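PDB 3QY3: thioesterase from Pseudomonas aeruginosa, which probably hydrolyses fatty acyl-CoA thioesters, as a member of the hotdog-fold thioesterases. Local coordinates for residues A[46-49]-A[50-53]; A[62-66]-A[67-71]; A[145-149]-A[150-154]. One frame throughout, in Å; residues are numbered along the deposited sequence.

Interaction 1 (A[46-49]-A[50-53]); sequences HVNN and TLYF
Tyr52, in the first turn of helix 51-66, reaches back to Val47 in the loop that leads into it. With CG anti to the carbonyl carbon (chi1 -70°), the ring runs back toward the loop. Starting from the backbone, Tyr52 CB lies 3.8 Å from Asn49 O, and the same carbonyl oxygen is 3.5 Å from Tyr52 CD2, near the ring plane at its edge. Further along, Tyr52 CE2 meets Val47 CG1 at 3.8 Å. Val47 CG1 sits over one face of the Tyr52 ring, displaced toward the rim, 4.1 Å from its centroid and 24° off the normal, a CH-pi contact. At the tip, Tyr52 OH passes 3.7 Å from Val47 CB. A water that donates to Val47 O at 2.8 Å also lies close to this hydroxyl, but that second distance is unusually short and the bond is doubtful. Val47 CG1, anti to its own backbone N (chi1 165°), also packs against Leu51 CB.

The turn entering the helix is closed by Leu51 N donating to Asn48 O at 2.9 Å, and by a weaker bond from Tyr52 N to Asn49 O at 3.4 Å. Asn49 O additionally accepts a bond from Tyr87 OH, and the Phe53 ring stacks on Phe53 of the second subunit. Chemically, the contact sets an apolar methyl on one face of a buried tyrosine and a carbonyl oxygen at its edge, while the hydroxyl at the far end is tied, weakly, to Val91 N; packing and a polar tether thus act on different parts of one ring.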
ATOM      1  N   HIS A  46      -2.857 -14.141  -4.338  1.00 20.33           N
ATOM      2  CA  HIS A  46      -4.224 -13.763  -4.033  1.00 20.35           C
ATOM      3  C   HIS A  46      -4.132 -12.390  -3.367  1.00 19.41           C
ATOM      4  O   HIS A  46      -3.029 -11.940  -3.000  1.00 19.45           O
ATOM      5  CB  HIS A  46      -4.911 -14.694  -2.991  1.00 21.83           C
ATOM      6  CG  HIS A  46      -4.592 -16.143  -3.106  1.00 29.23           C
ATOM      7  ND1 HIS A  46      -3.783 -16.786  -2.195  1.00 30.56           N
ATOM      8  CD2 HIS A  46      -5.064 -17.104  -3.944  1.00 38.45           C
ATOM      9  CE1 HIS A  46      -3.696 -18.073  -2.529  1.00 39.02           C
ATOM     10  NE2 HIS A  46      -4.489 -18.295  -3.572  1.00 34.09           N
ATOM     11  N   VAL A  47      -5.262 -11.747  -3.144  1.00 18.35           N
ATOM     12  CA  VAL A  47      -5.238 -10.439  -2.498  1.00 17.35           C
ATOM     13  C   VAL A  47      -4.568 -10.568  -1.116  1.00 16.26           C
ATOM     14  O   VAL A  47      -4.868 -11.508  -0.344  1.00 16.91           O
ATOM     15  CB  VAL A  47      -6.692  -9.914  -2.311  1.00 19.45           C
ATOM     16  CG1 VAL A  47      -6.770  -8.681  -1.284  1.00 17.62           C
ATOM     17  CG2 VAL A  47      -7.325  -9.504  -3.699  1.00 16.14           C
ATOM     18  N   ASN A  48      -3.646  -9.680  -0.805  1.00 16.83           N
ATOM     19  CA  ASN A  48      -2.942  -9.723   0.489  1.00 17.64           C
ATOM     20  C   ASN A  48      -3.935  -9.507   1.647  1.00 17.51           C
ATOM     21  O   ASN A  48      -4.807  -8.603   1.557  1.00 17.73           O
ATOM     22  CB  ASN A  48      -1.871  -8.607   0.490  1.00 17.73           C
ATOM     23  CG  ASN A  48      -1.097  -8.572   1.789  1.00 21.00           C
ATOM     24  OD1 ASN A  48      -0.269  -9.446   2.070  1.00 22.20           O
ATOM     25  ND2 ASN A  48      -1.353  -7.539   2.585  1.00 19.75           N
ATOM     26  N   ASN A  49      -3.760 -10.236   2.763  1.00 17.43           N
ATOM     27  CA  ASN A  49      -4.746 -10.179   3.845  1.00 19.02           C
ATOM     28  C   ASN A  49      -4.957  -8.817   4.402  1.00 19.36           C
ATOM     29  O   ASN A  49      -6.089  -8.477   4.798  1.00 20.97           O
ATOM     30  CB  ASN A  49      -4.327 -11.083   4.944  1.00 20.00           C
ATOM     31  CG  ASN A  49      -4.611 -12.465   4.621  1.00 27.21           C
ATOM     32  OD1 ASN A  49      -5.337 -12.754   3.644  1.00 33.00           O
ATOM     33  ND2 ASN A  49      -3.962 -13.355   5.333  1.00 37.35           N
ATOM     34  N   THR A  50      -3.928  -7.983   4.429  1.00 17.82           N
ATOM     35  CA  THR A  50      -4.036  -6.565   4.869  0.60 18.57           C
ATOM     36  C   THR A  50      -5.056  -5.748   4.067  1.00 19.19           C
ATOM     37  O   THR A  50      -5.750  -4.869   4.597  1.00 18.98           O
ATOM     38  CB  THR A  50      -2.621  -5.843   4.778  0.60 19.05           C
ATOM     39  OG1 THR A  50      -1.693  -6.540   5.612  0.60 20.47           O
ATOM     40  CG2 THR A  50      -2.692  -4.351   5.222  0.60 20.26           C
ATOM     41  N   LEU A  51      -5.085  -5.991   2.746  1.00 18.64           N
ATOM     42  CA  LEU A  51      -5.898  -5.207   1.827  1.00 18.21           C
ATOM     43  C   LEU A  51      -7.423  -5.314   2.124  1.00 17.86           C
ATOM     44  O   LEU A  51      -8.157  -4.395   1.820  1.00 16.23           O
ATOM     45  CB  LEU A  51      -5.581  -5.522   0.364  1.00 18.44           C
ATOM     46  CG  LEU A  51      -4.543  -4.618  -0.314  1.00 21.87           C
ATOM     47  CD1 LEU A  51      -5.177  -3.178  -0.555  1.00 22.42           C
ATOM     48  CD2 LEU A  51      -3.291  -4.546   0.520  1.00 19.45           C
ATOM     49  N   TYR A  52      -7.877  -6.401   2.738  1.00 16.56           N
ATOM     50  CA  TYR A  52      -9.296  -6.519   3.068  1.00 17.52           C
ATOM     51  C   TYR A  52      -9.734  -5.422   4.001  1.00 17.35           C
ATOM     52  O   TYR A  52     -10.838  -4.889   3.890  1.00 18.99           O
ATOM     53  CB  TYR A  52      -9.617  -7.865   3.679  1.00 16.09           C
ATOM     54  CG  TYR A  52      -9.518  -8.983   2.645  1.00 18.02           C
ATOM     55  CD1 TYR A  52     -10.483  -9.159   1.673  1.00 20.50           C
ATOM     56  CD2 TYR A  52      -8.403  -9.727   2.544  1.00 19.95           C
ATOM     57  CE1 TYR A  52     -10.361 -10.140   0.705  1.00 23.36           C
ATOM     58  CE2 TYR A  52      -8.256 -10.733   1.607  1.00 23.02           C
ATOM     59  CZ  TYR A  52      -9.266 -10.913   0.655  1.00 24.21           C
ATOM     60  OH  TYR A  52      -9.100 -11.916  -0.285  1.00 24.48           O
ATOM     61  N   PHE A  53      -8.807  -4.983   4.847  1.00 16.40           N
ATOM     62  CA  PHE A  53      -9.108  -3.851   5.736  1.00 16.63           C
ATOM     63  C   PHE A  53      -9.220  -2.512   5.047  1.00 17.86           C
ATOM     64  O   PHE A  53     -10.005  -1.661   5.493  1.00 16.23           O
ATOM     65  CB  PHE A  53      -8.115  -3.837   6.888  1.00 16.81           C
ATOM     66  CG  PHE A  53      -8.240  -5.033   7.808  1.00 18.97           C
ATOM     67  CD1 PHE A  53      -9.297  -5.168   8.672  1.00 17.59           C
ATOM     68  CD2 PHE A  53      -7.305  -6.037   7.754  1.00 19.62           C
ATOM     69  CE1 PHE A  53      -9.408  -6.289   9.541  1.00 20.67           C
ATOM     70  CE2 PHE A  53      -7.438  -7.141   8.545  1.00 20.37           C
ATOM     71  CZ  PHE A  53      -8.471  -7.258   9.475  1.00 20.97           C
TER
HETATM   72  O   HOH W   1      -7.085 -13.250  -0.425  1.00 27.28           O

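Interaction 2 (A[62-66]-A[67-71]); sequences AWFET and LGIDL
Phe64 and Ile69 form the apolar centre where helix 51-66 ends: Phe64 CB meets Ile69 CG2 at 3.7 Å, the two side chains crossing at a slant. Ile69 CG2 lies anti to its backbone N (chi1 -71° for CG1), which directs that methyl at the base of the phenyl group, while Ile69 CD1 approaches ring atom Phe64 CD1. On the ring's other ortho carbon, Phe64 CD2 lies 3.9 Å from Leu71 CD2, and this leucine comes in roughly at a right angle. Beside this group, Leu67 CD1 comes obliquely onto the Trp63 ring system, 3.8 Å from Trp63 CE2, in an off-centre CH-pi contact with the five-membered ring. Pro78 packs on Phe64, Ile69 and Leu71, and Ile151 on Trp63, Leu67 and Ile69.

Farther out, the contact turns polar. Thr66 OG1 donates to Trp63 O at 2.8 Å, on a lone pair in the carbonyl plane; chi1 of 71° folds the hydroxyl back toward the preceding turn. Trp63 O also receives a weak bond from Leu67 N at 3.3 Å. Beyond it, Gly68 N donates to Glu65 O at 2.9 Å, fairly straight at 163°, and Ile69 N reaches Phe64 O, also at 2.9 Å.

This pair of bonds, with Gly68 at positive phi, defines a Schellman motif, and Phe64 against Ile69 is the hydrophobic contact that commonly spans one. Here it ends the long helix around which a hotdog sheet curls and turns the chain toward strand 76-87.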
ATOM      1  N   ALA A  62     -17.465   5.373   2.159  1.00 22.25           N
ATOM      2  CA  ALA A  62     -18.603   5.597   1.243  1.00 24.01           C
ATOM      3  C   ALA A  62     -19.924   5.732   1.967  1.00 25.08           C
ATOM      4  O   ALA A  62     -20.713   6.659   1.674  1.00 26.11           O
ATOM      5  CB  ALA A  62     -18.661   4.442   0.214  1.00 24.47           C
ATOM      6  N   TRP A  63     -20.184   4.862   2.959  1.00 24.21           N
ATOM      7  CA  TRP A  63     -21.368   4.987   3.834  1.00 23.27           C
ATOM      8  C   TRP A  63     -21.383   6.346   4.553  1.00 25.23           C
ATOM      9  O   TRP A  63     -22.412   7.072   4.523  1.00 23.91           O
ATOM     10  CB  TRP A  63     -21.458   3.880   4.860  1.00 24.15           C
ATOM     11  CG  TRP A  63     -22.638   3.960   5.728  1.00 23.34           C
ATOM     12  CD1 TRP A  63     -23.957   4.081   5.322  1.00 23.21           C
ATOM     13  CD2 TRP A  63     -22.662   3.887   7.135  1.00 25.32           C
ATOM     14  NE1 TRP A  63     -24.792   4.116   6.415  1.00 23.57           N
ATOM     15  CE2 TRP A  63     -24.022   4.014   7.543  1.00 26.08           C
ATOM     16  CE3 TRP A  63     -21.671   3.798   8.116  1.00 22.58           C
ATOM     17  CZ2 TRP A  63     -24.403   4.022   8.896  1.00 28.06           C
ATOM     18  CZ3 TRP A  63     -22.065   3.813   9.442  1.00 28.01           C
ATOM     19  CH2 TRP A  63     -23.412   3.921   9.819  1.00 26.88           C
ATOM     20  N   PHE A  64     -20.266   6.693   5.191  1.00 23.28           N
ATOM     21  CA  PHE A  64     -20.156   7.985   5.820  1.00 24.92           C
ATOM     22  C   PHE A  64     -20.455   9.130   4.830  1.00 28.20           C
ATOM     23  O   PHE A  64     -21.151  10.117   5.207  1.00 30.47           O
ATOM     24  CB  PHE A  64     -18.790   8.202   6.466  1.00 24.15           C
ATOM     25  CG  PHE A  64     -18.486   7.300   7.618  1.00 27.69           C
ATOM     26  CD1 PHE A  64     -19.460   6.803   8.453  1.00 29.99           C
ATOM     27  CD2 PHE A  64     -17.178   6.994   7.895  1.00 27.58           C
ATOM     28  CE1 PHE A  64     -19.119   5.984   9.531  1.00 28.71           C
ATOM     29  CE2 PHE A  64     -16.867   6.206   8.968  1.00 29.90           C
ATOM     30  CZ  PHE A  64     -17.849   5.690   9.752  1.00 30.26           C
ATOM     31  N   GLU A  65     -19.954   9.011   3.601  1.00 30.63           N
ATOM     32  CA  GLU A  65     -20.183  10.066   2.595  1.00 33.84           C
ATOM     33  C   GLU A  65     -21.672  10.212   2.317  1.00 34.35           C
ATOM     34  O   GLU A  65     -22.176  11.361   2.220  1.00 35.78           O
ATOM     35  CB  GLU A  65     -19.418   9.828   1.276  1.00 33.80           C
ATOM     36  CG  GLU A  65     -19.777  10.871   0.192  1.00 41.30           C
ATOM     37  CD  GLU A  65     -19.256  10.530  -1.207  1.00 50.55           C
ATOM     38  OE1 GLU A  65     -18.587   9.480  -1.383  1.00 55.57           O
ATOM     39  OE2 GLU A  65     -19.530  11.328  -2.145  1.00 57.84           O
ATOM     40  N   THR A  66     -22.412   9.092   2.250  1.00 34.36           N
ATOM     41  CA  THR A  66     -23.831   9.192   1.933  1.00 36.20           C
ATOM     42  C   THR A  66     -24.566   9.969   3.005  1.00 37.79           C
ATOM     43  O   THR A  66     -25.620  10.554   2.729  1.00 39.10           O
ATOM     44  CB  THR A  66     -24.578   7.842   1.750  1.00 35.74           C
ATOM     45  OG1 THR A  66     -24.711   7.187   3.005  1.00 35.11           O
ATOM     46  CG2 THR A  66     -23.910   6.981   0.718  1.00 35.67           C
ATOM     47  N   LEU A  67     -24.010   9.955   4.214  1.00 37.35           N
ATOM     48  CA  LEU A  67     -24.527  10.657   5.377  1.00 39.21           C
ATOM     49  C   LEU A  67     -23.910  12.018   5.654  1.00 40.68           C
ATOM     50  O   LEU A  67     -24.207  12.618   6.704  1.00 41.99           O
ATOM     51  CB  LEU A  67     -24.367   9.798   6.615  1.00 38.12           C
ATOM     52  CG  LEU A  67     -25.067   8.448   6.588  1.00 38.20           C
ATOM     53  CD1 LEU A  67     -24.812   7.738   7.886  1.00 39.91           C
ATOM     54  CD2 LEU A  67     -26.570   8.638   6.343  1.00 37.44           C
ATOM     55  N   GLY A  68     -23.094  12.515   4.726  1.00 41.76           N
ATOM     56  CA  GLY A  68     -22.439  13.816   4.892  1.00 43.45           C
ATOM     57  C   GLY A  68     -21.450  13.890   6.039  1.00 44.22           C
ATOM     58  O   GLY A  68     -21.167  14.990   6.529  1.00 44.60           O
ATOM     59  N   ILE A  69     -20.950  12.725   6.481  1.00 42.89           N
ATOM     60  CA  ILE A  69     -19.789  12.608   7.378  1.00 44.40           C
ATOM     61  C   ILE A  69     -18.561  12.552   6.448  1.00 45.12           C
ATOM     62  O   ILE A  69     -18.342  11.555   5.759  1.00 44.58           O
ATOM     63  CB  ILE A  69     -19.884  11.279   8.232  1.00 43.24           C
ATOM     64  CG1 ILE A  69     -20.990  11.395   9.272  1.00 45.74           C
ATOM     65  CG2 ILE A  69     -18.573  10.968   8.910  1.00 41.24           C
ATOM     66  CD1 ILE A  69     -21.587  10.070   9.656  1.00 44.50           C
ATOM     67  N   ASP A  70     -17.807  13.638   6.338  1.00 48.73           N
ATOM     68  CA  ASP A  70     -16.847  13.692   5.225  1.00 50.80           C
ATOM     69  C   ASP A  70     -15.385  13.364   5.589  1.00 51.10           C
ATOM     70  O   ASP A  70     -14.555  13.151   4.671  1.00 51.60           O
ATOM     71  CB  ASP A  70     -16.980  14.998   4.426  1.00 52.58           C
ATOM     72  CG  ASP A  70     -18.252  15.038   3.560  1.00 55.16           C
ATOM     73  OD1 ASP A  70     -18.704  13.964   3.025  1.00 51.34           O
ATOM     74  OD2 ASP A  70     -18.787  16.167   3.407  1.00 59.75           O
ATOM     75  N   LEU A  71     -15.085  13.312   6.897  1.00 51.54           N
ATOM     76  CA  LEU A  71     -13.787  12.835   7.416  1.00 50.79           C
ATOM     77  C   LEU A  71     -12.660  13.852   7.150  1.00 53.03           C
ATOM     78  O   LEU A  71     -11.526  13.662   7.612  1.00 52.75           O
ATOM     79  CB  LEU A  71     -13.426  11.437   6.876  1.00 48.62           C
ATOM     80  CG  LEU A  71     -14.470  10.318   7.064  1.00 46.49           C
ATOM     81  CD1 LEU A  71     -13.893   8.950   6.691  1.00 43.40           C
ATOM     82  CD2 LEU A  71     -15.051  10.242   8.461  1.00 42.28           C
TER

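Interaction 3 (A[145-149]-A[150-154]); sequences TPVPD and SIRAA
Val147 and Ile151 meet through their branched methyls, Val147 CG1 lying 3.7 Å from Ile151 CG2. Both methyls are anti to their own backbone N, and the side chains cross nearly at right angles. Ile151 CG1 takes the other direction, anti to the carbonyl carbon, and carries CD1 alongside the Pro148 ring, 4.2 Å from its CD. Trp136 of strand 128-138 packs on both Pro148 and Ile151.

Pro148 occupies the N-cap position of helix 149-155, the short helix near the C-terminal end of the chain. Its ring supplies no polar cap; the link is through the backbone. Pro148 O accepts Arg152 N at 3.3 Å in an almost straight bond (176°), with a weak second bond from Ile151 N. One residue on, Ala153 N reaches Asp149 O at 2.7 Å, nearly in line with the carbonyl.

Arg152 starts with CG anti to its carbonyl carbon (chi1 -67°) and then stays extended from CG to NE, which runs it back beside the loop. Its guanidinium presents a face to Val147 O, 3.5 Å from Arg152 NH1, but the angle is too poor for a hydrogen bond. Pro146 CB approaches obliquely, 3.6 Å from Arg152 NH1. The chi1 of Ser150, near 60°, brings its OG back alongside the preceding proline, 3.8 Å from Pro148 CB.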
ATOM      1  N   THR A 145     -18.291  11.440  22.104  1.00 51.60           N
ATOM      2  CA  THR A 145     -19.385  12.378  21.804  1.00 52.30           C
ATOM      3  C   THR A 145     -20.538  11.598  21.176  1.00 48.82           C
ATOM      4  O   THR A 145     -20.320  10.517  20.672  1.00 46.13           O
ATOM      5  CB  THR A 145     -18.910  13.457  20.811  1.00 52.54           C
ATOM      6  OG1 THR A 145     -18.551  12.853  19.554  1.00 51.33           O
ATOM      7  CG2 THR A 145     -17.703  14.198  21.389  1.00 56.50           C
ATOM      8  N   PRO A 146     -21.767  12.142  21.185  1.00 49.56           N
ATOM      9  CA  PRO A 146     -22.841  11.280  20.691  1.00 47.10           C
ATOM     10  C   PRO A 146     -22.760  10.920  19.199  1.00 42.50           C
ATOM     11  O   PRO A 146     -22.185  11.641  18.380  1.00 41.98           O
ATOM     12  CB  PRO A 146     -24.123  12.072  21.024  1.00 50.98           C
ATOM     13  CG  PRO A 146     -23.692  13.096  22.046  1.00 56.10           C
ATOM     14  CD  PRO A 146     -22.280  13.429  21.689  1.00 54.32           C
ATOM     15  N   VAL A 147     -23.280   9.762  18.860  1.00 40.52           N
ATOM     16  CA  VAL A 147     -23.419   9.355  17.465  1.00 38.40           C
ATOM     17  C   VAL A 147     -24.369  10.380  16.774  1.00 39.29           C
ATOM     18  O   VAL A 147     -25.343  10.825  17.382  1.00 40.27           O
ATOM     19  CB  VAL A 147     -23.983   7.907  17.406  1.00 38.62           C
ATOM     20  CG1 VAL A 147     -24.244   7.470  15.991  1.00 39.66           C
ATOM     21  CG2 VAL A 147     -23.053   6.932  18.110  1.00 38.78           C
ATOM     22  N   PRO A 148     -24.064  10.777  15.525  1.00 38.63           N
ATOM     23  CA  PRO A 148     -24.876  11.729  14.769  1.00 40.05           C
ATOM     24  C   PRO A 148     -26.309  11.254  14.625  1.00 39.06           C
ATOM     25  O   PRO A 148     -26.578  10.049  14.615  1.00 35.70           O
ATOM     26  CB  PRO A 148     -24.221  11.723  13.381  1.00 40.89           C
ATOM     27  CG  PRO A 148     -22.805  11.294  13.637  1.00 39.21           C
ATOM     28  CD  PRO A 148     -22.890  10.324  14.759  1.00 37.52           C
ATOM     29  N   ASP A 149     -27.215  12.212  14.484  1.00 39.87           N
ATOM     30  CA  ASP A 149     -28.624  11.913  14.352  0.60 41.36           C
ATOM     31  C   ASP A 149     -28.916  11.003  13.173  1.00 38.78           C
ATOM     32  O   ASP A 149     -29.789  10.158  13.233  1.00 37.53           O
ATOM     33  CB  ASP A 149     -29.395  13.222  14.169  0.60 45.06           C
ATOM     34  CG  ASP A 149     -29.326  14.107  15.397  0.60 50.57           C
ATOM     35  OD1 ASP A 149     -29.116  13.516  16.507  0.60 48.09           O
ATOM     36  OD2 ASP A 149     -29.516  15.378  15.247  0.60 54.83           O
ATOM     37  N   SER A 150     -28.190  11.223  12.090  1.00 39.62           N
ATOM     38  CA  SER A 150     -28.406  10.473  10.850  1.00 40.58           C
ATOM     39  C   SER A 150     -28.271   8.947  11.059  1.00 38.68           C
ATOM     40  O   SER A 150     -29.092   8.156  10.562  1.00 39.28           O
ATOM     41  CB  SER A 150     -27.418  10.962   9.780  1.00 43.54           C
ATOM     42  OG  SER A 150     -26.084  10.770  10.205  1.00 40.35           O
ATOM     43  N   ILE A 151     -27.285   8.559  11.844  1.00 38.09           N
ATOM     44  CA  ILE A 151     -27.047   7.145  12.126  1.00 37.84           C
ATOM     45  C   ILE A 151     -28.064   6.591  13.099  1.00 38.32           C
ATOM     46  O   ILE A 151     -28.633   5.528  12.849  1.00 39.32           O
ATOM     47  CB  ILE A 151     -25.599   6.913  12.604  1.00 38.23           C
ATOM     48  CG1 ILE A 151     -24.672   7.181  11.421  1.00 39.68           C
ATOM     49  CG2 ILE A 151     -25.405   5.484  13.151  1.00 36.89           C
ATOM     50  CD1 ILE A 151     -23.290   7.419  11.797  1.00 39.79           C
ATOM     51  N   ARG A 152     -28.372   7.352  14.151  1.00 39.37           N
ATOM     52  CA  ARG A 152     -29.445   6.959  15.032  1.00 42.23           C
ATOM     53  C   ARG A 152     -30.731   6.807  14.213  1.00 43.46           C
ATOM     54  O   ARG A 152     -31.397   5.784  14.334  1.00 45.26           O
ATOM     55  CB  ARG A 152     -29.594   7.967  16.176  1.00 45.17           C
ATOM     56  CG  ARG A 152     -28.380   7.964  17.128  1.00 48.23           C
ATOM     57  CD  ARG A 152     -28.494   9.015  18.226  1.00 54.44           C
ATOM     58  NE  ARG A 152     -27.643   8.706  19.385  1.00 59.43           N
ATOM     59  CZ  ARG A 152     -27.176   9.603  20.265  1.00 62.64           C
ATOM     60  NH1 ARG A 152     -27.453  10.908  20.134  1.00 63.62           N
ATOM     61  NH2 ARG A 152     -26.419   9.193  21.287  1.00 63.13           N
ATOM     62  N   ALA A 153     -31.040   7.784  13.352  1.00 42.90           N
ATOM     63  CA  ALA A 153     -32.226   7.708  12.480  1.00 45.53           C
ATOM     64  C   ALA A 153     -32.228   6.482  11.553  1.00 46.95           C
ATOM     65  O   ALA A 153     -33.273   5.829  11.343  1.00 49.11           O
ATOM     66  CB  ALA A 153     -32.349   8.967  11.659  1.00 46.00           C
ATOM     67  N   ALA A 154     -31.068   6.188  10.989  1.00 48.16           N
ATOM     68  CA  ALA A 154     -30.941   5.090  10.028  1.00 51.25           C
ATOM     69  C   ALA A 154     -31.224   3.772  10.753  1.00 53.97           C
ATOM     70  O   ALA A 154     -32.109   2.993  10.358  1.00 57.09           O
ATOM     71  CB  ALA A 154     -29.572   5.100   9.438  1.00 51.24           C
TER

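In the fold
Interactions 1 and 2 belong to the two ends of helix 51-66, with centres about 24 Å apart on opposite sides of the chain's centre. Interaction 1 is mostly buried and lies at subunit interfaces. Interactions 2 and 3 are only partly buried: their buried members are apolar (Trp63, Phe64, Val147, Ile151), while the exposed ones include Glu65, Thr66, Asp70 and Asp149. Those two touch: Leu67 CD1 lies 3.6 Å from Ile151 CG1, so the end of one helix rests on the start of helix 149-155. At the helix end, apolar side chains accompany the backbone bonds; at the helix start, an arginine laid along the loop joins them. No other chain touches the segments of interaction 3.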